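Local coordinates for phiAB6 tailspike (Unidentified phage, PDB 5JS4), which probably recognises and fragments the exopolysaccharide of Acinetobacter baumannii as a trimeric beta-helical phage tailspike, at residues F415-Q421 and F439-E445; P335-N339 and L361-D365; A251-T257 and G282-L286. All coordinates share one frame; numbering follows the deposited sequence.

Interaction 1: F415-Q421 and F439-E445; sequences FHNIYFQ and FDNIIFE
F415 and F439 lie side by side on successive rungs of the right-handed parallel beta-helix, their ring planes 14° apart but slid so far that the rings barely overlap. F415 CD2 and F439 CE2 meet at 3.5 Å, and F461 of the next rung continues the ladder beyond F439. The strands run parallel in register, and each turns a corner at an asparagine, N417 and N441. Both asparagines take positive phi, and their side chains point the same way.

Past the corner F420 and F444 again stand next to each other, though with their planes oblique. Here F420 CD2 comes to the edge of the F444 ring, 3.6 Å from F444 CE1, while I442 CG2 abuts the edge of F420.

On the other face Y419 lies across I443. Its CG is anti to the backbone N, which swings the ring toward the neighbouring strand; I443 CD1 then sits over one ring face, 3.8 Å from the centroid and 15° off the normal, a CH-pi contact. Packing against T412 and V383 of a second subunit places this face at the trimer interface. The Q421 amide and the E445 carboxylate are stacked with nearly parallel planes. At the phenol end Y419 OH donates to E445 OE1 at 2.6 Å, meeting that oxygen from 36° above the carboxylate plane.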
ATOM      1  N   PHE A 415      -2.896  10.796  -7.174  1.00 10.50           N
ATOM      2  CA  PHE A 415      -4.170  11.391  -6.807  1.00 10.29           C
ATOM      3  C   PHE A 415      -4.551  10.881  -5.427  1.00 10.44           C
ATOM      4  O   PHE A 415      -5.029   9.758  -5.292  1.00 10.70           O
ATOM      5  CB  PHE A 415      -5.227  11.041  -7.852  1.00 11.00           C
ATOM      6  CG  PHE A 415      -4.920  11.603  -9.207  1.00 11.43           C
ATOM      7  CD1 PHE A 415      -5.267  12.909  -9.523  1.00 12.06           C
ATOM      8  CD2 PHE A 415      -4.239  10.847 -10.148  1.00 11.92           C
ATOM      9  CE1 PHE A 415      -4.967  13.440 -10.767  1.00 12.82           C
ATOM     10  CE2 PHE A 415      -3.927  11.375 -11.388  1.00 12.30           C
ATOM     11  CZ  PHE A 415      -4.293  12.673 -11.697  1.00 12.90           C
ATOM     12  N   HIS A 416      -4.303  11.703  -4.408  1.00 10.56           N
ATOM     13  CA  HIS A 416      -4.474  11.293  -3.014  1.00 10.82           C
ATOM     14  C   HIS A 416      -5.356  12.256  -2.242  1.00 10.58           C
ATOM     15  O   HIS A 416      -5.341  13.455  -2.494  1.00 11.01           O
ATOM     16  CB  HIS A 416      -3.123  11.246  -2.292  1.00 12.10           C
ATOM     17  CG  HIS A 416      -2.161  10.241  -2.845  1.00 14.61           C
ATOM     18  ND1 HIS A 416      -0.804  10.318  -2.622  1.00 18.75           N
ATOM     19  CD2 HIS A 416      -2.353   9.143  -3.612  1.00 15.06           C
ATOM     20  CE1 HIS A 416      -0.202   9.306  -3.221  1.00 18.89           C
ATOM     21  NE2 HIS A 416      -1.121   8.575  -3.824  1.00 16.61           N
ATOM     22  N   ASN A 417      -6.088  11.728  -1.264  1.00 11.07           N
ATOM     23  CA  ASN A 417      -6.832  12.559  -0.317  1.00 10.96           C
ATOM     24  C   ASN A 417      -7.777  13.521  -1.035  1.00 10.53           C
ATOM     25  O   ASN A 417      -7.740  14.729  -0.797  1.00 10.40           O
ATOM     26  CB  ASN A 417      -5.880  13.363   0.599  1.00 11.02           C
ATOM     27  CG  ASN A 417      -4.891  12.498   1.377  1.00 11.12           C
ATOM     28  OD1 ASN A 417      -3.892  13.012   1.886  1.00 14.48           O
ATOM     29  ND2 ASN A 417      -5.167  11.212   1.501  1.00 10.71           N
ATOM     30  N   ILE A 418      -8.606  12.984  -1.929  1.00 10.83           N
ATOM     31  CA  ILE A 418      -9.561  13.797  -2.675  1.00 10.95           C
ATOM     32  C   ILE A 418     -10.983  13.418  -2.295  1.00 11.27           C
ATOM     33  O   ILE A 418     -11.351  12.240  -2.322  1.00 11.85           O
ATOM     34  CB  ILE A 418      -9.415  13.650  -4.204  1.00 11.19           C
ATOM     35  CG1 ILE A 418      -7.951  13.792  -4.633  1.00 12.03           C
ATOM     36  CG2 ILE A 418     -10.282  14.696  -4.904  1.00 11.21           C
ATOM     37  CD1 ILE A 418      -7.701  13.433  -6.084  1.00 12.84           C
ATOM     38  N   TYR A 419     -11.768  14.435  -1.948  1.00 11.30           N
ATOM     39  CA  TYR A 419     -13.174  14.296  -1.595  1.00 11.63           C
ATOM     40  C   TYR A 419     -14.002  14.862  -2.746  1.00 11.40           C
ATOM     41  O   TYR A 419     -14.071  16.078  -2.919  1.00 12.11           O
ATOM     42  CB  TYR A 419     -13.444  15.080  -0.306  1.00 12.34           C
ATOM     43  CG  TYR A 419     -14.676  14.706   0.503  1.00 13.47           C
ATOM     44  CD1 TYR A 419     -15.797  14.101  -0.072  1.00 13.71           C
ATOM     45  CD2 TYR A 419     -14.721  15.002   1.859  1.00 14.71           C
ATOM     46  CE1 TYR A 419     -16.914  13.787   0.696  1.00 14.25           C
ATOM     47  CE2 TYR A 419     -15.825  14.693   2.628  1.00 15.28           C
ATOM     48  CZ  TYR A 419     -16.919  14.088   2.046  1.00 14.93           C
ATOM     49  OH  TYR A 419     -18.007  13.791   2.836  1.00 17.83           O
ATOM     50  N   PHE A 420     -14.598  13.978  -3.541  1.00 11.74           N
ATOM     51  CA  PHE A 420     -15.528  14.371  -4.600  1.00 11.95           C
ATOM     52  C   PHE A 420     -16.948  14.277  -4.038  1.00 12.72           C
ATOM     53  O   PHE A 420     -17.381  13.189  -3.651  1.00 13.43           O
ATOM     54  CB  PHE A 420     -15.427  13.431  -5.807  1.00 12.21           C
ATOM     55  CG  PHE A 420     -14.067  13.374  -6.461  1.00 12.14           C
ATOM     56  CD1 PHE A 420     -13.743  14.236  -7.498  1.00 12.32           C
ATOM     57  CD2 PHE A 420     -13.138  12.408  -6.087  1.00 11.42           C
ATOM     58  CE1 PHE A 420     -12.510  14.165  -8.126  1.00 12.29           C
ATOM     59  CE2 PHE A 420     -11.903  12.329  -6.712  1.00 11.36           C
ATOM     60  CZ  PHE A 420     -11.590  13.208  -7.734  1.00 12.16           C
ATOM     61  N   GLN A 421     -17.678  15.392  -4.002  1.00 13.25           N
ATOM     62  CA  GLN A 421     -19.039  15.386  -3.450  1.00 14.16           C
ATOM     63  C   GLN A 421     -20.053  16.095  -4.340  1.00 14.76           C
ATOM     64  O   GLN A 421     -19.814  17.209  -4.814  1.00 14.46           O
ATOM     65  CB  GLN A 421     -19.073  16.004  -2.047  1.00 15.66           C
ATOM     66  CG  GLN A 421     -20.425  15.838  -1.353  1.00 16.52           C
ATOM     67  CD  GLN A 421     -20.411  16.221   0.119  1.00 19.64           C
ATOM     68  OE1 GLN A 421     -19.479  15.891   0.855  1.00 21.94           O
ATOM     69  NE2 GLN A 421     -21.460  16.905   0.561  1.00 22.09           N
ATOM     70  N   PHE A 439      -3.804   6.132  -7.046  1.00 11.93           N
ATOM     71  CA  PHE A 439      -5.031   6.714  -6.516  1.00 12.16           C
ATOM     72  C   PHE A 439      -5.231   6.152  -5.113  1.00 12.92           C
ATOM     73  O   PHE A 439      -5.242   4.938  -4.945  1.00 15.02           O
ATOM     74  CB  PHE A 439      -6.222   6.327  -7.390  1.00 12.78           C
ATOM     75  CG  PHE A 439      -6.067   6.692  -8.842  1.00 12.64           C
ATOM     76  CD1 PHE A 439      -5.354   5.872  -9.710  1.00 12.32           C
ATOM     77  CD2 PHE A 439      -6.648   7.850  -9.348  1.00 12.98           C
ATOM     78  CE1 PHE A 439      -5.220   6.202 -11.049  1.00 12.40           C
ATOM     79  CE2 PHE A 439      -6.519   8.183 -10.685  1.00 13.66           C
ATOM     80  CZ  PHE A 439      -5.802   7.361 -11.537  1.00 13.45           C
ATOM     81  N   ASP A 440      -5.390   7.015  -4.112  1.00 12.55           N
ATOM     82  CA  ASP A 440      -5.478   6.546  -2.723  1.00 12.60           C
ATOM     83  C   ASP A 440      -6.249   7.522  -1.841  1.00 11.92           C
ATOM     84  O   ASP A 440      -6.092   8.741  -1.961  1.00 12.02           O
ATOM     85  CB  ASP A 440      -4.063   6.337  -2.154  1.00 14.52           C
ATOM     86  CG  ASP A 440      -4.014   5.352  -0.978  1.00 15.62           C
ATOM     87  OD1 ASP A 440      -5.061   4.830  -0.535  1.00 15.99           O
ATOM     88  OD2 ASP A 440      -2.893   5.093  -0.488  1.00 19.15           O
ATOM     89  N   ASN A 441      -7.061   6.973  -0.943  1.00 11.61           N
ATOM     90  CA  ASN A 441      -7.824   7.759   0.023  1.00 11.32           C
ATOM     91  C   ASN A 441      -8.710   8.780  -0.672  1.00 10.70           C
ATOM     92  O   ASN A 441      -8.637   9.985  -0.427  1.00 10.99           O
ATOM     93  CB  ASN A 441      -6.885   8.402   1.042  1.00 11.89           C
ATOM     94  CG  ASN A 441      -6.109   7.371   1.838  1.00 12.74           C
ATOM     95  OD1 ASN A 441      -4.879   7.443   1.955  1.00 15.79           O
ATOM     96  ND2 ASN A 441      -6.818   6.388   2.368  1.00 11.91           N
ATOM     97  N   ILE A 442      -9.554   8.250  -1.550  1.00 10.75           N
ATOM     98  CA  ILE A 442     -10.470   9.037  -2.346  1.00 11.89           C
ATOM     99  C   ILE A 442     -11.893   8.732  -1.888  1.00 11.65           C
ATOM    100  O   ILE A 442     -12.216   7.597  -1.519  1.00 11.35           O
ATOM    101  CB  ILE A 442     -10.263   8.741  -3.844  1.00 13.23           C
ATOM    102  CG1 ILE A 442      -8.943   9.380  -4.305  1.00 15.12           C
ATOM    103  CG2 ILE A 442     -11.430   9.253  -4.686  1.00 12.90           C
ATOM    104  CD1 ILE A 442      -8.488   8.966  -5.682  1.00 16.02           C
ATOM    105  N   ILE A 443     -12.727   9.766  -1.896  1.00 11.89           N
ATOM    106  CA  ILE A 443     -14.120   9.661  -1.491  1.00 11.87           C
ATOM    107  C   ILE A 443     -14.993  10.083  -2.666  1.00 12.09           C
ATOM    108  O   ILE A 443     -14.767  11.146  -3.253  1.00 12.07           O
ATOM    109  CB  ILE A 443     -14.433  10.579  -0.288  1.00 12.44           C
ATOM    110  CG1 ILE A 443     -13.433  10.356   0.857  1.00 13.34           C
ATOM    111  CG2 ILE A 443     -15.860  10.355   0.200  1.00 12.52           C
ATOM    112  CD1 ILE A 443     -13.484  11.433   1.920  1.00 14.30           C
ATOM    113  N   PHE A 444     -15.963   9.239  -3.018  1.00 12.35           N
ATOM    114  CA  PHE A 444     -17.038   9.613  -3.936  1.00 12.83           C
ATOM    115  C   PHE A 444     -18.318   9.665  -3.117  1.00 13.59           C
ATOM    116  O   PHE A 444     -18.812   8.625  -2.684  1.00 15.05           O
ATOM    117  CB  PHE A 444     -17.255   8.582  -5.054  1.00 13.42           C
ATOM    118  CG  PHE A 444     -16.049   8.301  -5.910  1.00 13.40           C
ATOM    119  CD1 PHE A 444     -15.096   9.275  -6.188  1.00 13.27           C
ATOM    120  CD2 PHE A 444     -15.905   7.046  -6.494  1.00 13.36           C
ATOM    121  CE1 PHE A 444     -14.013   8.988  -7.003  1.00 13.13           C
ATOM    122  CE2 PHE A 444     -14.823   6.756  -7.304  1.00 13.40           C
ATOM    123  CZ  PHE A 444     -13.878   7.728  -7.559  1.00 13.26           C
ATOM    124  N   GLU A 445     -18.852  10.861  -2.899  1.00 14.29           N
ATOM    125  CA  GLU A 445     -20.114  11.008  -2.173  1.00 15.16           C
ATOM    126  C   GLU A 445     -21.156  11.661  -3.071  1.00 15.14           C
ATOM    127  O   GLU A 445     -20.994  12.807  -3.476  1.00 14.90           O
ATOM    128  CB  GLU A 445     -19.928  11.820  -0.890  1.00 16.82           C
ATOM    129  CG  GLU A 445     -21.196  11.905  -0.046  1.00 18.65           C
ATOM    130  CD  GLU A 445     -20.982  12.552   1.309  1.00 21.99           C
ATOM    131  OE1 GLU A 445     -19.905  12.358   1.910  1.00 23.50           O
ATOM    132  OE2 GLU A 445     -21.909  13.244   1.784  1.00 28.56           O
TER
HETATM  133  O   HOH W   1     -20.973  15.216   3.861  1.00 40.62           O

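Interaction 2: P335-N339 and L361-D365; sequences PTIQN and LANID
I337 and I364 lie side by side at equivalent places on adjacent rungs of the parallel beta-helix, where the axes of strands 336-338 and 362-365 come within 4.8 Å and are nearly parallel. Taken outward from the backbone, I337 CB faces I364 CG1 and CG2, CG1 faces I364 CG1 again, and CD1 ends 4.1 Å from I364 CD1. The two isoleucines share nearly the same torsions: each CG1 is anti to the carbonyl carbon (chi1 -53° and -63°), which keeps the branches alongside each other. I355 and I357 of strand 353-358 also pack against I337, placing the pair in the hydrophobic interior of the coil.

The backbone ladder begins with N363 N to P335 O, short at 2.7 Å. It continues through I337 N to N363 O and D365 N to I337 O at 3.0 Å.

Opposite the isoleucines, Q338 and D365 extend side by side with amide and carboxylate planes 75° apart. The N363 side chain reaches a third subunit, its OD1 bonding N389 there. Its ND2 instead donates to a water at 2.9 Å; that water receives a second bond from T336 OG1 and donates to P335 O at 3.0 Å.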
ATOM      1  N   PRO A 335       3.108  25.155 -12.699  1.00 13.04           N
ATOM      2  CA  PRO A 335       3.135  23.840 -12.054  1.00 12.75           C
ATOM      3  C   PRO A 335       2.591  23.792 -10.623  1.00 13.39           C
ATOM      4  O   PRO A 335       2.715  22.761  -9.971  1.00 17.77           O
ATOM      5  CB  PRO A 335       4.627  23.500 -12.047  1.00 13.38           C
ATOM      6  CG  PRO A 335       5.297  24.824 -11.943  1.00 13.60           C
ATOM      7  CD  PRO A 335       4.443  25.780 -12.728  1.00 13.45           C
ATOM      8  N   THR A 336       2.000  24.884 -10.145  1.00 12.60           N
ATOM      9  CA  THR A 336       1.512  24.973  -8.772  1.00 12.39           C
ATOM     10  C   THR A 336       0.069  25.451  -8.743  1.00 11.98           C
ATOM     11  O   THR A 336      -0.260  26.460  -9.360  1.00 12.64           O
ATOM     12  CB  THR A 336       2.361  25.978  -7.967  1.00 14.15           C
ATOM     13  OG1 THR A 336       3.734  25.569  -7.984  1.00 15.20           O
ATOM     14  CG2 THR A 336       1.878  26.094  -6.525  1.00 14.90           C
ATOM     15  N   ILE A 337      -0.786  24.710  -8.040  1.00 11.56           N
ATOM     16  CA  ILE A 337      -2.074  25.225  -7.570  1.00 11.48           C
ATOM     17  C   ILE A 337      -2.166  24.816  -6.107  1.00 11.43           C
ATOM     18  O   ILE A 337      -2.174  23.630  -5.809  1.00 11.63           O
ATOM     19  CB  ILE A 337      -3.288  24.658  -8.333  1.00 12.13           C
ATOM     20  CG1 ILE A 337      -3.120  24.839  -9.844  1.00 12.45           C
ATOM     21  CG2 ILE A 337      -4.566  25.348  -7.866  1.00 11.93           C
ATOM     22  CD1 ILE A 337      -4.183  24.155 -10.677  1.00 13.11           C
ATOM     23  N   GLN A 338      -2.224  25.783  -5.197  1.00 11.77           N
ATOM     24  CA  GLN A 338      -2.218  25.446  -3.775  1.00 12.62           C
ATOM     25  C   GLN A 338      -2.880  26.478  -2.881  1.00 11.86           C
ATOM     26  O   GLN A 338      -2.964  27.657  -3.225  1.00 11.82           O
ATOM     27  CB  GLN A 338      -0.786  25.192  -3.289  1.00 16.13           C
ATOM     28  CG  GLN A 338       0.125  26.407  -3.306  1.00 18.42           C
ATOM     29  CD  GLN A 338       1.485  26.127  -2.685  1.00 22.25           C
ATOM     30  OE1 GLN A 338       2.056  25.053  -2.873  1.00 26.46           O
ATOM     31  NE2 GLN A 338       2.010  27.095  -1.947  1.00 24.87           N
ATOM     32  N   ASN A 339      -3.340  26.006  -1.722  1.00 11.64           N
ATOM     33  CA  ASN A 339      -3.816  26.870  -0.653  1.00 12.01           C
ATOM     34  C   ASN A 339      -4.949  27.760  -1.149  1.00 11.19           C
ATOM     35  O   ASN A 339      -4.947  28.965  -0.915  1.00 10.87           O
ATOM     36  CB  ASN A 339      -2.646  27.715  -0.132  1.00 13.18           C
ATOM     37  CG  ASN A 339      -2.990  28.491   1.120  1.00 15.02           C
ATOM     38  OD1 ASN A 339      -3.619  27.963   2.030  1.00 18.07           O
ATOM     39  ND2 ASN A 339      -2.573  29.753   1.174  1.00 16.54           N
ATOM     40  N   LEU A 361       4.750  17.797 -14.978  1.00 12.84           N
ATOM     41  CA  LEU A 361       5.254  18.495 -13.786  1.00 13.06           C
ATOM     42  C   LEU A 361       4.222  19.425 -13.159  1.00 12.51           C
ATOM     43  O   LEU A 361       4.134  20.605 -13.505  1.00 13.37           O
ATOM     44  CB  LEU A 361       6.556  19.255 -14.071  1.00 13.39           C
ATOM     45  CG  LEU A 361       7.724  18.451 -14.644  1.00 13.80           C
ATOM     46  CD1 LEU A 361       8.974  19.316 -14.661  1.00 14.81           C
ATOM     47  CD2 LEU A 361       7.974  17.164 -13.870  1.00 13.66           C
ATOM     48  N   ALA A 362       3.448  18.880 -12.225  1.00 11.81           N
ATOM     49  CA  ALA A 362       2.501  19.674 -11.453  1.00 11.19           C
ATOM     50  C   ALA A 362       2.492  19.242  -9.995  1.00 10.90           C
ATOM     51  O   ALA A 362       2.641  18.057  -9.687  1.00 11.64           O
ATOM     52  CB  ALA A 362       1.102  19.550 -12.031  1.00 11.83           C
ATOM     53  N   ASN A 363       2.330  20.227  -9.117  1.00 11.43           N
ATOM     54  CA  ASN A 363       2.017  20.008  -7.711  1.00 11.78           C
ATOM     55  C   ASN A 363       0.737  20.757  -7.389  1.00 11.55           C
ATOM     56  O   ASN A 363       0.730  21.988  -7.341  1.00 11.88           O
ATOM     57  CB  ASN A 363       3.136  20.528  -6.815  1.00 12.55           C
ATOM     58  CG  ASN A 363       4.388  19.679  -6.884  1.00 12.93           C
ATOM     59  OD1 ASN A 363       4.349  18.474  -6.622  1.00 14.71           O
ATOM     60  ND2 ASN A 363       5.511  20.304  -7.223  1.00 12.74           N
ATOM     61  N   ILE A 364      -0.346  20.012  -7.191  1.00 11.63           N
ATOM     62  CA  ILE A 364      -1.625  20.587  -6.808  1.00 11.77           C
ATOM     63  C   ILE A 364      -1.948  20.060  -5.424  1.00 12.09           C
ATOM     64  O   ILE A 364      -2.002  18.850  -5.224  1.00 13.03           O
ATOM     65  CB  ILE A 364      -2.739  20.204  -7.800  1.00 12.57           C
ATOM     66  CG1 ILE A 364      -2.423  20.775  -9.188  1.00 13.52           C
ATOM     67  CG2 ILE A 364      -4.088  20.708  -7.299  1.00 12.78           C
ATOM     68  CD1 ILE A 364      -3.281  20.219 -10.306  1.00 14.33           C
ATOM     69  N   ASP A 365      -2.149  20.958  -4.463  1.00 12.23           N
ATOM     70  CA  ASP A 365      -2.466  20.523  -3.107  1.00 13.36           C
ATOM     71  C   ASP A 365      -3.189  21.568  -2.279  1.00 12.33           C
ATOM     72  O   ASP A 365      -2.989  22.772  -2.449  1.00 12.28           O
ATOM     73  CB  ASP A 365      -1.206  20.073  -2.373  1.00 16.69           C
ATOM     74  CG  ASP A 365      -0.192  21.177  -2.234  1.00 17.09           C
ATOM     75  OD1 ASP A 365       0.576  21.379  -3.183  1.00 21.98           O
ATOM     76  OD2 ASP A 365      -0.151  21.830  -1.170  1.00 23.24           O
TER
HETATM   77  O   HOH W   2       5.095  23.081  -8.106  1.00 14.25           O

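Interaction 3: A251-T257 and G282-L286; sequences AKGDGVT and GRYIL
Y284 CG is anti to its carbonyl carbon (chi1 -66°), and with chi2 at 89° the ring turns one face to the backbone of G253. There G253 CA lies 3.8 Å from the ring centroid and 22° off its normal, a CH-pi contact made by a residue that has no side chain; its positive phi also suits glycine. A251 CB comes in at the ring edge, 3.8 Å from Y284 CE2. The phenol oxygen is held outside the pair, by D247 and by the backbone N of G279.

I285 starts the same way, CG1 anti to the carbonyl carbon, which brings CG1 to 3.3 Å from G255 C. It then bends at chi2, laying CD1 against G255 C and O. Its CB faces T257 O.

Two backbone bonds join loop and strand. R283 N reaches G253 O at 3.1 Å from well above the carbonyl plane, whereas G255 N meets R283 O in the carbonyl plane at 2.9 Å. The R283 side chain passes G255 with its CB and CG, then carries its guanidinium to salt bridges with E307 and D316. A water accepts from D254 N and I285 N and lies 2.8 Å from T257 O, to which it can donate, linking the two segments a third time.

Within the loop, D254 OD1 accepts from V256 N and, through its syn lone pair, from T257 N at 2.7 Å; D254 OD2 takes the hydroxyl of T257. The result is an Asx turn, extended as an Asx motif, packed on strand 282-286 near the start of the pectate lyase-like beta-helix.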
ATOM      1  N   ALA A 251      -6.659  44.866  -7.440  1.00 16.96           N
ATOM      2  CA  ALA A 251      -7.732  43.926  -7.126  1.00 16.63           C
ATOM      3  C   ALA A 251      -8.421  44.358  -5.834  1.00 17.57           C
ATOM      4  O   ALA A 251      -7.757  44.713  -4.867  1.00 18.89           O
ATOM      5  CB  ALA A 251      -7.186  42.513  -6.984  1.00 15.77           C
ATOM      6  N   LYS A 252      -9.750  44.332  -5.830  1.00 17.60           N
ATOM      7  CA  LYS A 252     -10.528  44.768  -4.671  1.00 19.34           C
ATOM      8  C   LYS A 252     -10.923  43.623  -3.738  1.00 19.34           C
ATOM      9  O   LYS A 252     -11.008  43.819  -2.526  1.00 21.71           O
ATOM     10  CB  LYS A 252     -11.781  45.517  -5.132  1.00 20.68           C
ATOM     11  CG  LYS A 252     -11.507  46.669  -6.093  1.00 22.10           C
ATOM     12  CD  LYS A 252     -10.583  47.715  -5.488  1.00 24.12           C
ATOM     13  CE  LYS A 252     -10.412  48.903  -6.421  1.00 26.61           C
ATOM     14  NZ  LYS A 252      -9.498  49.928  -5.848  1.00 29.52           N
ATOM     15  N   GLY A 253     -11.170  42.438  -4.294  1.00 18.59           N
ATOM     16  CA  GLY A 253     -11.586  41.286  -3.495  1.00 18.18           C
ATOM     17  C   GLY A 253     -12.773  41.613  -2.610  1.00 18.26           C
ATOM     18  O   GLY A 253     -12.800  41.257  -1.432  1.00 18.99           O
ATOM     19  N   ASP A 254     -13.757  42.297  -3.190  1.00 18.59           N
ATOM     20  CA  ASP A 254     -14.877  42.855  -2.426  1.00 18.64           C
ATOM     21  C   ASP A 254     -16.211  42.160  -2.712  1.00 19.89           C
ATOM     22  O   ASP A 254     -17.265  42.634  -2.285  1.00 21.28           O
ATOM     23  CB  ASP A 254     -14.988  44.369  -2.683  1.00 20.54           C
ATOM     24  CG  ASP A 254     -15.281  44.711  -4.141  1.00 20.31           C
ATOM     25  OD1 ASP A 254     -15.526  43.792  -4.954  1.00 21.36           O
ATOM     26  OD2 ASP A 254     -15.261  45.914  -4.478  1.00 22.35           O
ATOM     27  N   GLY A 255     -16.165  41.045  -3.440  1.00 20.03           N
ATOM     28  CA  GLY A 255     -17.367  40.277  -3.759  1.00 21.56           C
ATOM     29  C   GLY A 255     -18.274  40.878  -4.822  1.00 22.06           C
ATOM     30  O   GLY A 255     -19.342  40.330  -5.099  1.00 22.99           O
ATOM     31  N   VAL A 256     -17.850  41.988  -5.428  1.00 21.68           N
ATOM     32  CA  VAL A 256     -18.666  42.711  -6.414  1.00 22.95           C
ATOM     33  C   VAL A 256     -17.851  43.119  -7.645  1.00 22.47           C
ATOM     34  O   VAL A 256     -18.229  42.819  -8.777  1.00 23.56           O
ATOM     35  CB  VAL A 256     -19.289  43.986  -5.799  1.00 24.41           C
ATOM     36  CG1 VAL A 256     -20.124  44.737  -6.829  1.00 25.86           C
ATOM     37  CG2 VAL A 256     -20.140  43.640  -4.585  1.00 25.32           C
ATOM     38  N   THR A 257     -16.743  43.816  -7.411  1.00 21.69           N
ATOM     39  CA  THR A 257     -15.920  44.375  -8.484  1.00 22.10           C
ATOM     40  C   THR A 257     -15.185  43.292  -9.270  1.00 20.79           C
ATOM     41  O   THR A 257     -14.578  42.402  -8.681  1.00 20.39           O
ATOM     42  CB  THR A 257     -14.870  45.351  -7.913  1.00 23.18           C
ATOM     43  OG1 THR A 257     -15.514  46.305  -7.060  1.00 23.73           O
ATOM     44  CG2 THR A 257     -14.132  46.086  -9.028  1.00 24.31           C
ATOM     45  N   GLY A 282     -10.196  38.418   0.977  1.00 14.86           N
ATOM     46  CA  GLY A 282     -10.945  38.869  -0.180  1.00 15.59           C
ATOM     47  C   GLY A 282     -11.693  37.794  -0.929  1.00 15.15           C
ATOM     48  O   GLY A 282     -11.217  36.669  -1.080  1.00 15.61           O
ATOM     49  N   ARG A 283     -12.879  38.168  -1.394  1.00 15.53           N
ATOM     50  CA  ARG A 283     -13.671  37.361  -2.298  1.00 14.94           C
ATOM     51  C   ARG A 283     -13.503  37.998  -3.673  1.00 14.63           C
ATOM     52  O   ARG A 283     -14.142  39.008  -3.988  1.00 15.96           O
ATOM     53  CB  ARG A 283     -15.129  37.360  -1.846  1.00 15.07           C
ATOM     54  CG  ARG A 283     -16.046  36.498  -2.690  1.00 15.60           C
ATOM     55  CD  ARG A 283     -17.332  36.190  -1.944  1.00 16.37           C
ATOM     56  NE  ARG A 283     -18.203  35.295  -2.697  1.00 17.52           N
ATOM     57  CZ  ARG A 283     -19.261  34.663  -2.194  1.00 18.03           C
ATOM     58  NH1 ARG A 283     -19.601  34.810  -0.916  1.00 18.16           N
ATOM     59  NH2 ARG A 283     -19.985  33.872  -2.979  1.00 20.11           N
ATOM     60  N   TYR A 284     -12.606  37.424  -4.469  1.00 14.49           N
ATOM     61  CA  TYR A 284     -12.167  38.033  -5.721  1.00 14.36           C
ATOM     62  C   TYR A 284     -13.049  37.610  -6.891  1.00 15.32           C
ATOM     63  O   TYR A 284     -13.021  36.454  -7.314  1.00 15.32           O
ATOM     64  CB  TYR A 284     -10.705  37.671  -6.002  1.00 14.08           C
ATOM     65  CG  TYR A 284      -9.716  38.258  -5.013  1.00 13.80           C
ATOM     66  CD1 TYR A 284      -9.363  37.572  -3.854  1.00 13.55           C
ATOM     67  CD2 TYR A 284      -9.122  39.497  -5.245  1.00 13.57           C
ATOM     68  CE1 TYR A 284      -8.454  38.105  -2.953  1.00 13.92           C
ATOM     69  CE2 TYR A 284      -8.212  40.037  -4.352  1.00 13.66           C
ATOM     70  CZ  TYR A 284      -7.877  39.341  -3.210  1.00 13.92           C
ATOM     71  OH  TYR A 284      -6.970  39.879  -2.322  1.00 14.52           O
ATOM     72  N   ILE A 285     -13.826  38.558  -7.411  1.00 16.18           N
ATOM     73  CA  ILE A 285     -14.722  38.290  -8.532  1.00 16.67           C
ATOM     74  C   ILE A 285     -13.953  38.341  -9.848  1.00 16.68           C
ATOM     75  O   ILE A 285     -13.181  39.272 -10.089  1.00 16.93           O
ATOM     76  CB  ILE A 285     -15.884  39.309  -8.596  1.00 17.65           C
ATOM     77  CG1 ILE A 285     -16.649  39.373  -7.267  1.00 18.47           C
ATOM     78  CG2 ILE A 285     -16.832  38.984  -9.745  1.00 18.18           C
ATOM     79  CD1 ILE A 285     -17.182  38.048  -6.762  1.00 19.46           C
ATOM     80  N   LEU A 286     -14.170  37.331 -10.689  1.00 16.47           N
ATOM     81  CA  LEU A 286     -13.618  37.298 -12.040  1.00 17.30           C
ATOM     82  C   LEU A 286     -14.752  37.144 -13.044  1.00 17.90           C
ATOM     83  O   LEU A 286     -15.494  36.165 -12.992  1.00 17.98           O
ATOM     84  CB  LEU A 286     -12.639  36.135 -12.194  1.00 18.27           C
ATOM     85  CG  LEU A 286     -11.383  36.198 -11.325  1.00 19.41           C
ATOM     86  CD1 LEU A 286     -10.600  34.906 -11.456  1.00 20.71           C
ATOM     87  CD2 LEU A 286     -10.511  37.387 -11.699  1.00 20.24           C
TER
HETATM   88  O   HOH W   3     -13.712  41.441  -6.198  1.00 19.99           O

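The three contacts follow one another along a single pectate lyase-like beta-helix. Interactions 1 and 2, with centres about 17 Å apart, are buried pairings of successive rungs, and each has its own ladder of parallel backbone bonds; strands 362-370 and 413-421 both flank strand 381-393. Their interiors differ: interaction 1 is largely aromatic, interaction 2 aliphatic. Both also turn polar or mixed faces toward other subunits. Interaction 3, whose centre is about 23 Å from that of interaction 2, is only partly buried and touches no other chain. It sets an irregular, glycine-rich loop against a strand; two backbone bonds and a bridging water take the place of a regular ladder, and D254 holds the loop's own shape.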